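Local coordinates for protein probable benzoylformate decarboxylase (Rhodococcus jostii, PDB 7ORX) that is a probable thiamine diphosphate-dependent enzyme of three-domain, four-chain build that holds its cofactor between two subunits, at residues H49-S55 / N80-L85; H92-V97 / A153-V159; L72-S76 / M112-V116; Y44-L48 / W442-Y447. All coordinates share one frame; numbering follows the deposited sequence.

Interaction 1 (H49-S55 / N80-L85). With TPP (thiamine diphosphate), chain K.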
# COMPACT_ATOMS: atom_id res chain seq x y z
N HIS C 49 13.83 8.89 22.41
CA HIS C 49 12.52 8.89 21.74
C HIS C 49 12.80 9.05 20.25
O HIS C 49 13.70 9.82 19.89
CB HIS C 49 11.63 9.97 22.37
CG HIS C 49 10.27 10.01 21.79
ND1 HIS C 49 9.33 9.05 22.10
CD2 HIS C 49 9.71 10.81 20.86
CE1 HIS C 49 8.24 9.22 21.37
NE2 HIS C 49 8.45 10.30 20.58
N GLU C 50 12.13 8.29 19.40
CA GLU C 50 12.53 8.13 17.98
C GLU C 50 12.20 9.40 17.21
O GLU C 50 12.93 9.72 16.27
CB GLU C 50 11.83 6.92 17.38
CG GLU C 50 12.31 5.61 17.98
CD GLU C 50 11.73 5.16 19.33
OE1 GLU C 50 10.88 5.91 19.95
OE2 GLU C 50 12.12 4.03 19.79
N GLY C 51 11.12 10.08 17.57
CA GLY C 51 10.76 11.36 16.95
C GLY C 51 11.82 12.43 17.17
O GLY C 51 12.16 13.18 16.23
N ALA C 52 12.38 12.46 18.37
CA ALA C 52 13.52 13.33 18.71
C ALA C 52 14.74 12.90 17.88
O ALA C 52 15.36 13.78 17.26
CB ALA C 52 13.78 13.25 20.19
N VAL C 53 15.05 11.60 17.87
CA VAL C 53 16.20 11.06 17.09
C VAL C 53 16.11 11.59 15.66
O VAL C 53 17.08 12.07 15.08
CB VAL C 53 16.15 9.53 17.07
CG1 VAL C 53 17.00 8.93 15.97
CG2 VAL C 53 16.49 8.96 18.42
N LEU C 54 14.94 11.47 15.11
CA LEU C 54 14.81 11.64 13.67
C LEU C 54 14.82 13.14 13.37
O LEU C 54 15.49 13.55 12.40
CB LEU C 54 13.55 10.92 13.24
CG LEU C 54 13.50 10.78 11.74
CD1 LEU C 54 13.18 9.35 11.37
CD2 LEU C 54 12.53 11.83 11.17
N SER C 55 14.15 13.93 14.20
CA SER C 55 14.18 15.41 14.08
C SER C 55 15.59 15.96 14.30
O SER C 55 15.96 16.91 13.59
CB SER C 55 13.21 16.03 15.02
OG SER C 55 11.87 15.86 14.58
N ASN C 80 6.99 5.52 15.83
CA ASN C 80 7.18 6.72 16.68
C ASN C 80 7.79 7.88 15.86
O ASN C 80 7.62 9.07 16.30
CB ASN C 80 7.95 6.37 17.96
CG ASN C 80 7.09 5.75 19.05
OD1 ASN C 80 5.85 5.82 19.03
ND2 ASN C 80 7.72 5.17 20.05
N ALA C 81 8.42 7.59 14.70
CA ALA C 81 9.15 8.58 13.86
C ALA C 81 8.34 9.06 12.63
O ALA C 81 8.80 9.97 11.94
CB ALA C 81 10.47 7.99 13.46
N MET C 82 7.16 8.52 12.39
CA MET C 82 6.34 8.86 11.20
C MET C 82 6.00 10.33 11.17
O MET C 82 6.08 10.94 10.12
CB MET C 82 5.05 8.04 11.21
CG MET C 82 5.34 6.57 11.01
SD MET C 82 4.74 6.01 9.43
CE MET C 82 5.72 7.05 8.33
N GLY C 83 5.61 10.90 12.31
CA GLY C 83 5.28 12.33 12.43
C GLY C 83 6.45 13.18 11.98
O GLY C 83 6.28 14.06 11.09
N ALA C 84 7.63 12.91 12.55
CA ALA C 84 8.85 13.69 12.26
C ALA C 84 9.18 13.59 10.78
O ALA C 84 9.51 14.60 10.18
CB ALA C 84 9.95 13.21 13.15
N LEU C 85 8.99 12.40 10.21
CA LEU C 85 9.38 12.05 8.82
C LEU C 85 8.60 12.92 7.82
O LEU C 85 9.16 13.21 6.77
CB LEU C 85 9.09 10.56 8.61
CG LEU C 85 10.09 9.79 7.78
CD1 LEU C 85 11.51 10.33 7.91
CD2 LEU C 85 10.03 8.33 8.16
N1' TPP K . 12.08 1.93 21.41
C2' TPP K . 10.82 1.49 21.47
CM2 TPP K . 9.74 2.44 21.05
N3' TPP K . 10.44 0.28 21.86
C4' TPP K . 11.40 -0.58 22.24
N4' TPP K . 11.00 -1.81 22.62
C5' TPP K . 12.76 -0.21 22.23
C6' TPP K . 13.04 1.07 21.79
C7' TPP K . 13.85 -1.17 22.65
N3 TPP K . 13.82 -1.47 24.09
C2 TPP K . 13.18 -2.53 24.58
S1 TPP K . 13.82 -2.97 26.10
C5 TPP K . 14.53 -1.38 26.24
C4 TPP K . 14.47 -0.70 25.07
CM4 TPP K . 15.00 0.67 24.81
C6 TPP K . 15.09 -0.90 27.55
C7 TPP K . 14.11 -0.05 28.36
O7 TPP K . 14.76 0.38 29.59
PA TPP K . 13.95 0.39 30.99
O1A TPP K . 12.53 0.76 30.75
O2A TPP K . 14.86 1.17 31.87
O3A TPP K . 13.89 -1.14 31.47
PB TPP K . 14.99 -2.04 32.21
O1B TPP K . 14.28 -2.78 33.33
O2B TPP K . 15.49 -2.97 31.14
O3B TPP K . 16.04 -1.08 32.70
O HOH W 1 6.13 9.92 18.32
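Glu-50 has its CG swung beside the backbone N (chi1 -68°) and then bends sharply at chi2 (82°), which carries its carboxylate to the amide of Asn-80, whose CG is likewise beside its own backbone N and anti to the carbonyl carbon. Asn-80 ND2 donates to Glu-50 OE1 over 3.2 Å with an N-H...O angle of 157°. The acceptor sits close to the amide plane, whereas the nitrogen approaches from above the carboxylate plane, and the two planes are well turned from each other. The other carboxylate oxygen, Glu-50 OE2, lies 2.7 Å from N1' of thiamine diphosphate, the glutamate-pyrimidine pairing familiar in this enzyme family, and Asn-80 ND2 is 3.5 Å from the cofactor methyl CM2. A water donates to Asn-80 O at 2.7 Å and also touches His-49 NE2.

Farther along, the contact turns apolar. Leu-54 straddles the second segment: CD1 rests on Ala-81 CB (3.7 Å), CD2 on Ala-84 CB (3.5 Å), and the side chain crosses that of Leu-85 at about a right angle. The backbones come closest at Gly-51, whose CA lies 4.5 Å from Ala-81 CA.

His-49 occupies the N-cap position of helix 50-64 and meets the ring of His-49 of the second subunit. Helices 50-64 and 82-90 pack together over strands 68-73 and 95-101, with Ala-81, just ahead of the latter helix, on Leu-72, and Leu-54 on Leu-95 and Val-97.

Interaction 2 (H92-V97 / A153-V159)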
# COMPACT_ATOMS: atom_id res chain seq x y z
N HIS C 92 12.75 18.32 1.88
CA HIS C 92 13.63 17.62 0.90
C HIS C 92 14.93 17.25 1.60
O HIS C 92 16.02 17.63 1.10
CB HIS C 92 13.87 18.48 -0.37
CG HIS C 92 12.63 18.74 -1.16
ND1 HIS C 92 11.77 17.73 -1.51
CD2 HIS C 92 12.17 19.87 -1.73
CE1 HIS C 92 10.77 18.24 -2.19
NE2 HIS C 92 11.00 19.55 -2.35
N SER C 93 14.78 16.54 2.71
CA SER C 93 15.89 16.13 3.59
C SER C 93 16.28 14.69 3.31
O SER C 93 15.45 13.78 3.43
CB SER C 93 15.52 16.35 5.03
OG SER C 93 16.07 17.60 5.44
N PRO C 94 17.55 14.45 2.88
CA PRO C 94 18.01 13.12 2.53
C PRO C 94 18.36 12.23 3.72
O PRO C 94 19.45 11.77 3.79
CB PRO C 94 19.26 13.40 1.69
CG PRO C 94 19.77 14.71 2.18
CD PRO C 94 18.53 15.49 2.59
N LEU C 95 17.41 11.99 4.63
CA LEU C 95 17.58 11.02 5.74
C LEU C 95 17.56 9.61 5.16
O LEU C 95 16.63 9.26 4.41
CB LEU C 95 16.43 11.14 6.73
CG LEU C 95 16.24 12.51 7.38
CD1 LEU C 95 15.17 12.42 8.49
CD2 LEU C 95 17.54 13.03 7.95
N VAL C 96 18.51 8.79 5.59
CA VAL C 96 18.53 7.34 5.28
C VAL C 96 18.15 6.61 6.56
O VAL C 96 18.96 6.56 7.48
CB VAL C 96 19.94 6.98 4.81
CG1 VAL C 96 20.01 5.51 4.51
CG2 VAL C 96 20.36 7.84 3.65
N VAL C 97 16.93 6.12 6.66
CA VAL C 97 16.46 5.55 7.94
C VAL C 97 16.54 4.03 7.83
O VAL C 97 15.76 3.48 7.07
CB VAL C 97 15.02 5.99 8.19
CG1 VAL C 97 14.47 5.46 9.50
CG2 VAL C 97 14.88 7.49 8.08
N ALA C 153 14.02 14.78 -6.70
CA ALA C 153 13.86 15.70 -5.58
C ALA C 153 14.23 15.01 -4.27
O ALA C 153 13.56 13.96 -3.95
CB ALA C 153 12.43 16.09 -5.50
N LYS C 154 15.18 15.59 -3.53
CA LYS C 154 15.79 14.90 -2.38
C LYS C 154 14.72 14.47 -1.38
O LYS C 154 13.64 15.02 -1.38
CB LYS C 154 16.87 15.81 -1.83
CG LYS C 154 18.25 15.62 -2.39
CD LYS C 154 19.17 16.85 -2.28
CE LYS C 154 19.43 17.46 -3.65
NZ LYS C 154 19.20 18.94 -3.71
N GLY C 155 14.98 13.48 -0.53
CA GLY C 155 13.99 13.04 0.46
C GLY C 155 14.37 11.77 1.21
O GLY C 155 15.35 11.09 0.92
N PRO C 156 13.59 11.45 2.24
CA PRO C 156 13.88 10.31 3.09
C PRO C 156 13.55 8.94 2.50
O PRO C 156 12.58 8.81 1.75
CB PRO C 156 13.02 10.59 4.33
CG PRO C 156 11.86 11.38 3.81
CD PRO C 156 12.41 12.21 2.67
N VAL C 157 14.34 7.95 2.90
CA VAL C 157 14.30 6.55 2.38
C VAL C 157 14.35 5.62 3.60
O VAL C 157 14.89 6.03 4.63
CB VAL C 157 15.49 6.32 1.44
CG1 VAL C 157 15.50 7.36 0.36
CG2 VAL C 157 16.81 6.42 2.17
N TYR C 158 13.80 4.42 3.51
CA TYR C 158 13.72 3.49 4.65
C TYR C 158 14.18 2.11 4.20
O TYR C 158 13.79 1.69 3.16
CB TYR C 158 12.28 3.41 5.13
CG TYR C 158 12.01 2.52 6.32
CD1 TYR C 158 12.26 2.93 7.62
CD2 TYR C 158 11.37 1.31 6.15
CE1 TYR C 158 11.95 2.13 8.71
CE2 TYR C 158 11.04 0.50 7.22
CZ TYR C 158 11.31 0.92 8.51
OH TYR C 158 10.98 0.10 9.55
N VAL C 159 14.99 1.46 5.01
CA VAL C 159 15.55 0.11 4.74
C VAL C 159 15.37 -0.68 6.02
O VAL C 159 15.94 -0.26 7.03
CB VAL C 159 17.03 0.21 4.34
CG1 VAL C 159 17.59 -1.17 4.14
CG2 VAL C 159 17.23 1.07 3.11
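Leu-95 and Val-97 of one strand hold Val-157 and Val-159 of the other through three backbone hydrogen bonds: Val-157 N to Leu-95 O at 3.0 Å, Val-97 N to Val-157 O at 2.9 Å, and Val-159 N to Val-97 O at 3.0 Å. The middle one is nearly straight (168° at the hydrogen). With Val-96 bridged to Val-157 and Val-97 to Tyr-158, and the two short strand axes inclined by 21°, this is a regular parallel pairing.

On one face of the sheet Val-96 and Val-157 stand side by side and point the same way, Val-96 CG1 being 4.1 Å from Val-157 CG2. On the other face Val-97 CG1, placed anti to its backbone N, reaches Tyr-158 CD1 at 3.8 Å. Ahead of the strands, where the backbone bonding gives out, His-92 ND1 donates to Lys-154 O at 3.3 Å; the bond is bent (139°) and the oxygen is tilted from the imidazole plane. His-92 ends the preceding helix in a Schellman motif, and Pro-94, at the centre of an inverse gamma turn, leads into the strand.

Partners outside the two segments hold the polar ends: His-92 NE2 bonds Glu-307, Ser-93 OG bonds Asp-58, and Tyr-158 OH bonds Ser-78.

Strand 95-101 runs between 68-73 and 157-162 in the parallel sheet, and 128-130 follows beyond. Pro-156 packs under helix 82-90, while Val-157 and Val-159 face helix 138-149, so helices cover both sides.

Interaction 3 (L72-S76 / M112-V116). With TPP (thiamine diphosphate), chain K.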
# COMPACT_ATOMS: atom_id res chain seq x y z
N LEU C 72 16.72 2.88 13.87
CA LEU C 72 15.55 2.80 14.76
C LEU C 72 15.23 1.34 15.04
O LEU C 72 15.76 0.45 14.35
CB LEU C 72 14.37 3.46 14.06
CG LEU C 72 14.56 4.94 13.73
CD1 LEU C 72 13.41 5.45 12.87
CD2 LEU C 72 14.68 5.75 15.01
N HIS C 73 14.31 1.11 15.97
CA HIS C 73 13.96 -0.22 16.49
C HIS C 73 12.62 -0.71 15.92
O HIS C 73 11.59 -0.30 16.44
CB HIS C 73 13.93 -0.24 18.02
CG HIS C 73 13.46 -1.56 18.52
ND1 HIS C 73 14.15 -2.76 18.24
CD2 HIS C 73 12.32 -1.91 19.15
CE1 HIS C 73 13.48 -3.77 18.74
NE2 HIS C 73 12.35 -3.27 19.30
N ALA C 74 12.66 -1.64 14.96
CA ALA C 74 11.50 -2.48 14.55
C ALA C 74 10.33 -1.58 14.14
O ALA C 74 10.58 -0.46 13.64
CB ALA C 74 11.16 -3.43 15.69
N ALA C 75 9.08 -2.03 14.38
CA ALA C 75 7.83 -1.33 14.02
C ALA C 75 7.48 -0.22 15.03
O ALA C 75 7.03 0.87 14.58
CB ALA C 75 6.71 -2.34 13.90
N SER C 76 7.67 -0.49 16.33
CA SER C 76 7.34 0.44 17.45
C SER C 76 8.23 1.69 17.38
O SER C 76 7.68 2.82 17.52
CB SER C 76 7.40 -0.24 18.81
OG SER C 76 8.44 -1.21 18.90
N MET C 112 7.59 -11.73 18.60
CA MET C 112 7.71 -10.43 19.30
C MET C 112 8.74 -9.55 18.56
O MET C 112 9.80 -10.07 18.26
CB MET C 112 8.10 -10.70 20.76
CG MET C 112 8.06 -9.51 21.71
SD MET C 112 6.42 -8.80 22.03
CE MET C 112 6.83 -7.78 23.44
N LEU C 113 8.38 -8.31 18.22
CA LEU C 113 9.22 -7.26 17.57
C LEU C 113 9.51 -7.58 16.09
O LEU C 113 10.51 -7.02 15.55
CB LEU C 113 10.51 -7.02 18.39
CG LEU C 113 10.38 -6.00 19.54
CD1 LEU C 113 9.64 -4.72 19.16
CD2 LEU C 113 9.73 -6.61 20.78
N SER C 114 8.65 -8.39 15.45
CA SER C 114 8.41 -8.46 13.98
C SER C 114 7.74 -7.16 13.51
O SER C 114 6.71 -6.77 14.12
CB SER C 114 7.56 -9.62 13.55
OG SER C 114 8.31 -10.79 13.52
N ASN C 115 8.33 -6.54 12.48
CA ASN C 115 7.73 -5.50 11.61
C ASN C 115 7.02 -6.24 10.46
O ASN C 115 7.70 -6.84 9.63
CB ASN C 115 8.83 -4.48 11.24
CG ASN C 115 8.38 -3.26 10.46
OD1 ASN C 115 7.21 -3.16 10.04
ND2 ASN C 115 9.31 -2.34 10.24
N VAL C 116 5.69 -6.30 10.48
CA VAL C 116 4.85 -7.02 9.47
C VAL C 116 4.61 -6.06 8.28
O VAL C 116 3.92 -5.04 8.51
CB VAL C 116 3.52 -7.53 10.08
CG1 VAL C 116 2.82 -8.53 9.16
CG2 VAL C 116 3.73 -8.15 11.47
N1' TPP K . 12.08 1.93 21.41
C2' TPP K . 10.82 1.49 21.47
CM2 TPP K . 9.74 2.44 21.05
N3' TPP K . 10.44 0.28 21.86
C4' TPP K . 11.40 -0.58 22.24
N4' TPP K . 11.00 -1.81 22.62
C5' TPP K . 12.76 -0.21 22.23
C6' TPP K . 13.04 1.07 21.79
C7' TPP K . 13.85 -1.17 22.65
N3 TPP K . 13.82 -1.47 24.09
C2 TPP K . 13.18 -2.53 24.58
S1 TPP K . 13.82 -2.97 26.10
C5 TPP K . 14.53 -1.38 26.24
C4 TPP K . 14.47 -0.70 25.07
CM4 TPP K . 15.00 0.67 24.81
C6 TPP K . 15.09 -0.90 27.55
C7 TPP K . 14.11 -0.05 28.36
O7 TPP K . 14.76 0.38 29.59
PA TPP K . 13.95 0.39 30.99
O1A TPP K . 12.53 0.76 30.75
O2A TPP K . 14.86 1.17 31.87
O3A TPP K . 13.89 -1.14 31.47
PB TPP K . 14.99 -2.04 32.21
O1B TPP K . 14.28 -2.78 33.33
O2B TPP K . 15.49 -2.97 31.14
O3B TPP K . 16.04 -1.08 32.70
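His-73 and Leu-113 cross at about a right angle, the branched end of the leucine lying near the NE2 end of the imidazole and obliquely to the ring. Over one face of that ring lies C7' of thiamine diphosphate, 3.8 Å above the plane and displaced toward the rim; over the centre of the opposite face sits Ala-74 CB, 3.7 Å from the plane. His-73 CG anti to the backbone N (chi1 175°) places the ring between C7' and Ala-74 CB, and His-73 CD2 comes within 3.5 Å of C4' of the pyrimidine.

Leu-113 CD1 also spans to Ala-74 CB (4.0 Å) and to Ser-76 OG (3.7 Å), so one methyl bridges these two residues of the other segment. Beyond it, Asn-115 lays its amide against Ala-75, with Asn-115 CG 3.9 Å from Ala-75 CB. No hydrogen bond joins the two segments, which meet by van der Waals contact. Polar partners lie outside: His-73 ND1 bonds Glu-31, and the backbone carbonyl of Leu-113 accepts from Asn-30 ND2.

Segment 72-76 lies at the end of strand 68-73, and the loop of Leu-113 reaches Ser-403 and Gly-404 of the second subunit. A cofactor seated past the end of a parallel strand, at a subunit boundary and bonded to Ser-433 of the second subunit, is characteristic of thiamine diphosphate enzymes.

Interaction 4 (Y44-L48 / W442-Y447)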
# COMPACT_ATOMS: atom_id res chain seq x y z
N TYR C 44 27.86 7.71 17.42
CA TYR C 44 26.43 7.39 17.62
C TYR C 44 25.84 8.49 18.51
O TYR C 44 26.45 8.86 19.54
CB TYR C 44 26.30 6.01 18.23
CG TYR C 44 24.90 5.47 18.34
CD1 TYR C 44 24.30 4.79 17.29
CD2 TYR C 44 24.19 5.61 19.51
CE1 TYR C 44 23.03 4.25 17.42
CE2 TYR C 44 22.90 5.11 19.65
CZ TYR C 44 22.33 4.39 18.61
OH TYR C 44 21.06 3.91 18.78
N VAL C 45 24.70 9.03 18.12
CA VAL C 45 24.01 10.07 18.94
C VAL C 45 22.68 9.48 19.41
O VAL C 45 21.78 9.32 18.63
CB VAL C 45 23.86 11.37 18.14
CG1 VAL C 45 23.20 12.40 19.01
CG2 VAL C 45 25.19 11.90 17.62
N LEU C 46 22.60 9.11 20.67
CA LEU C 46 21.38 8.50 21.23
C LEU C 46 20.33 9.60 21.50
O LEU C 46 20.69 10.67 22.03
CB LEU C 46 21.80 7.75 22.50
CG LEU C 46 20.69 7.20 23.38
CD1 LEU C 46 19.90 6.11 22.66
CD2 LEU C 46 21.27 6.66 24.68
N GLY C 47 19.08 9.33 21.16
CA GLY C 47 17.89 10.09 21.57
C GLY C 47 16.94 9.17 22.31
O GLY C 47 16.92 7.97 21.98
N LEU C 48 16.23 9.68 23.34
CA LEU C 48 15.43 8.81 24.25
C LEU C 48 14.09 8.42 23.63
O LEU C 48 13.36 7.64 24.28
CB LEU C 48 15.20 9.56 25.56
CG LEU C 48 16.46 9.99 26.26
CD1 LEU C 48 16.11 10.79 27.47
CD2 LEU C 48 17.25 8.82 26.70
N TRP C 442 17.99 16.07 26.80
CA TRP C 442 18.91 15.03 27.34
C TRP C 442 20.11 14.85 26.40
O TRP C 442 21.23 14.89 26.90
CB TRP C 442 18.18 13.71 27.51
CG TRP C 442 19.04 12.65 28.12
CD1 TRP C 442 19.25 12.45 29.45
CD2 TRP C 442 19.77 11.64 27.43
NE1 TRP C 442 20.08 11.38 29.63
CE2 TRP C 442 20.40 10.85 28.41
CE3 TRP C 442 19.97 11.32 26.09
CZ2 TRP C 442 21.21 9.77 28.08
CZ3 TRP C 442 20.77 10.24 25.77
CH2 TRP C 442 21.38 9.48 26.75
N SER C 443 19.86 14.71 25.11
CA SER C 443 20.92 14.53 24.10
C SER C 443 21.86 15.73 24.14
O SER C 443 23.06 15.54 24.21
CB SER C 443 20.34 14.28 22.75
OG SER C 443 19.61 13.05 22.77
N ALA C 444 21.34 16.93 24.21
CA ALA C 444 22.17 18.16 24.31
C ALA C 444 23.05 18.10 25.56
O ALA C 444 24.24 18.51 25.51
CB ALA C 444 21.26 19.35 24.32
N ALA C 445 22.47 17.65 26.67
CA ALA C 445 23.21 17.57 27.95
C ALA C 445 24.31 16.53 27.83
O ALA C 445 25.46 16.92 28.03
CB ALA C 445 22.27 17.22 29.09
N GLN C 446 23.95 15.28 27.52
CA GLN C 446 24.91 14.15 27.32
C GLN C 446 26.04 14.55 26.38
O GLN C 446 27.14 14.23 26.71
CB GLN C 446 24.23 12.93 26.70
CG GLN C 446 23.36 12.17 27.68
CD GLN C 446 24.16 11.77 28.90
OE1 GLN C 446 25.08 10.96 28.81
NE2 GLN C 446 23.80 12.30 30.05
N TYR C 447 25.78 15.15 25.23
CA TYR C 447 26.82 15.29 24.17
C TYR C 447 27.38 16.71 24.24
O TYR C 447 28.16 17.03 23.34
CB TYR C 447 26.29 14.92 22.79
CG TYR C 447 25.90 13.47 22.70
CD1 TYR C 447 26.86 12.48 22.68
CD2 TYR C 447 24.59 13.08 22.68
CE1 TYR C 447 26.51 11.14 22.61
CE2 TYR C 447 24.21 11.74 22.63
CZ TYR C 447 25.18 10.77 22.61
OH TYR C 447 24.80 9.47 22.60
O HOH W 2 16.68 12.61 23.27
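Trp-442 can be followed outward along Leu-48 and Leu-46. Its CB touches Leu-48 CD1 at 3.6 Å; with CG anti to the backbone N (chi1 -177°) the indole reaches Leu-48 and Leu-46, and Trp-442 CG meets the same Leu-48 methyl at 3.5 Å. Over the six-membered ring stands Leu-48 CD2, 3.8 Å from the centroid and only 12° off the normal, a CH-pi contact; Gln-446 CG covers the opposite face. At the tip, Trp-442 CH2 meets Leu-46 CD2 at 3.5 Å, while Leu-46 O lies at the edge of the indole, in its plane. The polar edge is engaged too: Trp-442 NE1 bonds Pro-482 O of the second subunit.

Two hydroxyls of segment 442-447 grip the backbone of Leu-46. Ser-443 OG donates to Leu-46 O (2.7 Å), lying in the carbonyl plane on a lone pair, and Leu-46 N donates to Tyr-447 OH over 2.9 Å, nearly straight at 173°. Ser-443 OG further accepts from a water, which in turn accepts from Leu-48 N. Val-45 CG1 packs on Tyr-447 CE2 at 3.8 Å.

Strand 43-46 is outermost in its sheet within this chain, paired with 22-25 on its inner side, and hydroxyls from segment 442-447 satisfy the outward N-H and C=O of Leu-46. The contact joins the N-terminal and C-terminal cofactor-binding domains of one chain, each of the parallel alpha/beta type found throughout this family.

Overall arrangement
Interactions 1, 2 and 3 belong to one alpha/beta unit, built on the parallel sheet of strands 68-73, 95-101 and 157-162; segment 44-48 of interaction 4 lies on its outermost strand, and only 442-447 comes from the C-terminal domain. Along the chain, interaction 3 crosses both 1 and 2, interaction 2 opens once interaction 1 has closed, and interaction 4 encloses all three. Interaction 1 touches interactions 2, 3 and 4, their centres about 13, 15 and 14 Å from its own: Leu-54 serves the first two junctions, Leu-72 the second, Val-53 on Gly-47 the third. Interactions 2 and 3 touch as well. Interactions 1 and 3 reach the same thiamine diphosphate, tying the sheet core to the cofactor site.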